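Local coordinates for protein M32 carboxypeptidase (Pyrococcus furiosus, PDB 1KA2) that removes amino acids one by one from the C-terminus of peptides with broad specificity, as a cobalt-dependent metallocarboxypeptidase of the M32 family, at residues Glu353-Val356 and Val357-Asn360; Thr422-Ile425 and Gly426-Leu429. All coordinates share one frame; numbering follows the deposited sequence.

Contact 1 (Glu353-Val356 and Val357-Asn360)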
loop_
_atom_site.group_PDB
_atom_site.type_symbol
_atom_site.label_atom_id
_atom_site.label_comp_id
_atom_site.label_asym_id
_atom_site.label_seq_id
_atom_site.Cartn_x
_atom_site.Cartn_y
_atom_site.Cartn_z
ATOM N N GLU A 353 21.700 -10.248 18.040
ATOM C CA GLU A 353 23.055 -10.249 17.503
ATOM C C GLU A 353 23.750 -11.590 17.741
ATOM O O GLU A 353 24.797 -11.880 17.152
ATOM C CB GLU A 353 23.859 -9.116 18.139
ATOM C CG GLU A 353 23.124 -7.785 18.126
ATOM C CD GLU A 353 24.057 -6.602 18.147
ATOM O OE1 GLU A 353 24.903 -6.515 17.231
ATOM O OE2 GLU A 353 23.943 -5.761 19.066
ATOM N N ALA A 354 23.154 -12.411 18.594
ATOM C CA ALA A 354 23.725 -13.713 18.928
ATOM C C ALA A 354 24.032 -14.582 17.712
ATOM O O ALA A 354 23.219 -14.692 16.783
ATOM C CB ALA A 354 22.791 -14.456 19.862
ATOM N N ASP A 355 25.221 -15.185 17.730
ATOM C CA ASP A 355 25.664 -16.089 16.678
ATOM C C ASP A 355 24.716 -17.274 16.791
ATOM O O ASP A 355 23.931 -17.341 17.737
ATOM C CB ASP A 355 27.079 -16.571 16.972
ATOM C CG ASP A 355 27.178 -17.240 18.322
ATOM O OD1 ASP A 355 27.343 -16.522 19.332
ATOM O OD2 ASP A 355 27.046 -18.480 18.367
ATOM N N VAL A 356 24.806 -18.223 15.866
ATOM C CA VAL A 356 23.908 -19.374 15.891
ATOM C C VAL A 356 24.087 -20.372 17.042
ATOM O O VAL A 356 23.158 -21.127 17.366
ATOM C CB VAL A 356 24.002 -20.183 14.598
ATOM C CG1 VAL A 356 23.795 -19.283 13.405
ATOM C CG2 VAL A 356 25.343 -20.883 14.534
ATOM N N VAL A 357 25.275 -20.396 17.644
ATOM C CA VAL A 357 25.544 -21.326 18.735
ATOM C C VAL A 357 25.035 -20.787 20.076
ATOM O O VAL A 357 24.489 -21.534 20.881
ATOM C CB VAL A 357 27.058 -21.640 18.818
ATOM C CG1 VAL A 357 27.307 -22.773 19.809
ATOM C CG2 VAL A 357 27.575 -22.025 17.443
ATOM N N THR A 358 25.185 -19.483 20.292
ATOM C CA THR A 358 24.732 -18.844 21.528
ATOM C C THR A 358 23.268 -18.365 21.475
ATOM O O THR A 358 22.636 -18.174 22.516
ATOM C CB THR A 358 25.633 -17.628 21.886
ATOM O OG1 THR A 358 25.446 -16.581 20.920
ATOM C CG2 THR A 358 27.103 -18.038 21.891
ATOM N N TYR A 359 22.727 -18.185 20.271
ATOM C CA TYR A 359 21.344 -17.707 20.109
ATOM C C TYR A 359 20.280 -18.414 20.948
ATOM O O TYR A 359 19.545 -17.778 21.715
ATOM C CB TYR A 359 20.906 -17.793 18.640
ATOM C CG TYR A 359 19.542 -17.184 18.368
ATOM C CD1 TYR A 359 19.379 -15.802 18.253
ATOM C CD2 TYR A 359 18.416 -17.986 18.239
ATOM C CE1 TYR A 359 18.124 -15.232 18.013
ATOM C CE2 TYR A 359 17.158 -17.433 18.006
ATOM C CZ TYR A 359 17.018 -16.057 17.893
ATOM O OH TYR A 359 15.778 -15.519 17.659
ATOM N N ASN A 360 20.177 -19.729 20.792
ATOM C CA ASN A 360 19.162 -20.463 21.525
ATOM C C ASN A 360 19.201 -20.358 23.061
ATOM O O ASN A 360 18.214 -20.672 23.728
ATOM C CB ASN A 360 19.161 -21.920 21.061
ATOM C CG ASN A 360 18.566 -22.074 19.666
ATOM O OD1 ASN A 360 17.501 -21.529 19.380
ATOM N ND2 ASN A 360 19.242 -22.817 18.800
#

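Contact 2 (Thr422-Ile425 and Gly426-Leu429)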
loop_
_atom_site.group_PDB
_atom_site.type_symbol
_atom_site.label_atom_id
_atom_site.label_comp_id
_atom_site.label_asym_id
_atom_site.label_seq_id
_atom_site.Cartn_x
_atom_site.Cartn_y
_atom_site.Cartn_z
ATOM N N THR A 422 9.193 -20.186 19.621
ATOM C CA THR A 422 9.069 -20.497 18.200
ATOM C C THR A 422 10.364 -20.189 17.447
ATOM O O THR A 422 10.613 -20.774 16.392
ATOM C CB THR A 422 7.915 -19.710 17.534
ATOM O OG1 THR A 422 8.119 -18.307 17.726
ATOM C CG2 THR A 422 6.584 -20.116 18.127
ATOM N N TYR A 423 11.189 -19.276 17.968
ATOM C CA TYR A 423 12.464 -18.966 17.298
ATOM C C TYR A 423 13.429 -20.160 17.370
ATOM O O TYR A 423 14.085 -20.505 16.378
ATOM C CB TYR A 423 13.171 -17.750 17.925
ATOM C CG TYR A 423 12.535 -16.392 17.645
ATOM C CD1 TYR A 423 11.700 -15.786 18.583
ATOM C CD2 TYR A 423 12.817 -15.693 16.466
ATOM C CE1 TYR A 423 11.169 -14.519 18.361
ATOM C CE2 TYR A 423 12.290 -14.426 16.239
ATOM C CZ TYR A 423 11.469 -13.847 17.191
ATOM O OH TYR A 423 10.942 -12.600 16.978
ATOM N N THR A 424 13.524 -20.776 18.550
ATOM C CA THR A 424 14.418 -21.919 18.748
ATOM C C THR A 424 13.954 -23.071 17.863
ATOM O O THR A 424 14.766 -23.758 17.254
ATOM C CB THR A 424 14.442 -22.359 20.237
ATOM O OG1 THR A 424 15.039 -21.318 21.020
ATOM C CG2 THR A 424 15.239 -23.652 20.419
ATOM N N ILE A 425 12.637 -23.263 17.790
ATOM C CA ILE A 425 12.047 -24.320 16.970
ATOM C C ILE A 425 12.527 -24.188 15.529
ATOM O O ILE A 425 12.863 -25.184 14.880
ATOM C CB ILE A 425 10.512 -24.256 16.978
ATOM C CG1 ILE A 425 9.994 -24.600 18.377
ATOM C CG2 ILE A 425 9.945 -25.189 15.907
ATOM C CD1 ILE A 425 8.478 -24.608 18.483
ATOM N N GLY A 426 12.525 -22.955 15.020
ATOM C CA GLY A 426 12.986 -22.718 13.665
ATOM C C GLY A 426 14.451 -23.061 13.480
ATOM O O GLY A 426 14.822 -23.705 12.498
ATOM N N THR A 427 15.299 -22.624 14.411
ATOM C CA THR A 427 16.735 -22.920 14.307
ATOM C C THR A 427 16.906 -24.443 14.309
ATOM O O THR A 427 17.564 -25.008 13.434
ATOM C CB THR A 427 17.541 -22.351 15.509
ATOM O OG1 THR A 427 17.181 -23.066 16.700
ATOM C CG2 THR A 427 17.232 -20.864 15.712
ATOM N N LEU A 428 16.299 -25.101 15.294
ATOM C CA LEU A 428 16.389 -26.556 15.410
ATOM C C LEU A 428 15.902 -27.228 14.133
ATOM O O LEU A 428 16.626 -28.008 13.507
ATOM C CB LEU A 428 15.553 -27.059 16.588
ATOM C CG LEU A 428 15.849 -26.468 17.977
ATOM C CD1 LEU A 428 15.238 -27.366 19.035
ATOM C CD2 LEU A 428 17.347 -26.329 18.212
ATOM N N LEU A 429 14.666 -26.930 13.754
ATOM C CA LEU A 429 14.108 -27.509 12.550
ATOM C C LEU A 429 14.952 -27.291 11.288
ATOM O O LEU A 429 14.894 -28.110 10.362
ATOM C CB LEU A 429 12.703 -26.961 12.301
ATOM C CG LEU A 429 11.556 -27.713 12.957
ATOM C CD1 LEU A 429 11.717 -27.633 14.456
ATOM C CD2 LEU A 429 10.225 -27.122 12.522
#

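Contact 1 (Glu353-Val356 and Val357-Asn360)
Asp355 OD2 is held by two backbone N-H groups, those of Thr358 and Val357. Thr358 N lies 2.9 Å from OD2 and meets it 42° out of the carboxylate plane. Val357 N gives OD2 a weak bond at 2.7 Å. Thr358 OG1 donates to Asp355 OD1 over a very short 2.5 Å, and OD1 also accepts from the backbone N of Arg346. Asp355 CG sits between its own backbone N and carbonyl carbon (chi1 57°), which folds the acid back over the turn. The weak Val357 bond makes this an Asx turn. One backbone bond closes the same turn: Tyr359 N to Asp355 O, 2.9 Å. Together they lead the chain into helix 359-375. Ala354 CB packs on Tyr359 CA and meets the Tyr359 ring at its edge, 4.0 Å from CD1. Asp355 and its two predecessors belong to the predicted I/NRXXA/SD motif. The turn lies close to the metal site: the side chain of Tyr359 is about 5 Å from that of the metal ligand Glu299. The contact is buried and lies in the passage from helix 335-342 to helix 359-375. Val357 and Thr358 rest on helix 169-192, Val356 on helix 488-498, and Tyr359 on helix 421-440.

Contact 2 (Thr422-Ile425 and Gly426-Leu429)
Residues 422-425 and 426-429 form two successive turns of one alpha-helix, 421-440, with the regular i to i+4 backbone pattern. Gly426 N bonds Thr422 O at 3.2 Å, and Thr427 N bonds Tyr423 O at 3.1 Å. Leu428 N meets Thr424 O at 2.8 Å in a nearly straight bond (176° at the hydrogen). The bond from Leu429 N to Ile425 O has a less certain acceptor position. Thr424 O has a second donor, because Thr427 OG1 also bonds to it, at 2.6 Å. The hydroxyl of Thr427 lies between its backbone N and carbonyl carbon (chi1 68°), and this turns it back along the helix to that carbonyl. The carbonyl is therefore held by a main-chain N-H and a side-chain hydroxyl together. Thr427 OG1 probably also accepts from Asn360 ND2, while Thr424 OG1 pairs with Asn360 OD1.

Thr424 and Leu428 lie side by side, pointing the same way, and both touch Met175 of helix 169-192. Ile425 and Leu429 run alongside each other in the same manner and both touch Met485. The side chain of Tyr423 leaves the helix away from 426-429, and its ring touches Glu299, a ligand of the catalytic metal. It comes about 6 Å from the bound magnesium ion. The ring also makes a cation-pi contact with Arg351. Through Tyr423 the helix reaches the metal site. Leu428 packs on helix 169-192, and Leu429 packs on helix 295-309. Between Thr424 and Leu428, the methyl CG2 of the threonine lies 3.8 Å from the branch carbon CG of the leucine.

Overall arrangement
Contact 1 comes first along the chain, where it enters helix 359-375. Contact 2 follows about sixty residues later, near the start of helix 421-440. Their centres are 12 Å apart, and the two helices touch directly. Asn360 of contact 1 reaches two threonines of contact 2, with its ND2 3.0 Å from Thr427 OG1. Tyr359 and Tyr423 also meet, where Tyr359 OH is 3.2 Å from Tyr423 CD2. Both tyrosines lie near metal ligand Glu299. Helix 169-192 touches both contacts. The two tyrosines put both contacts beside the metal site, consistent with a part in shaping its surroundings.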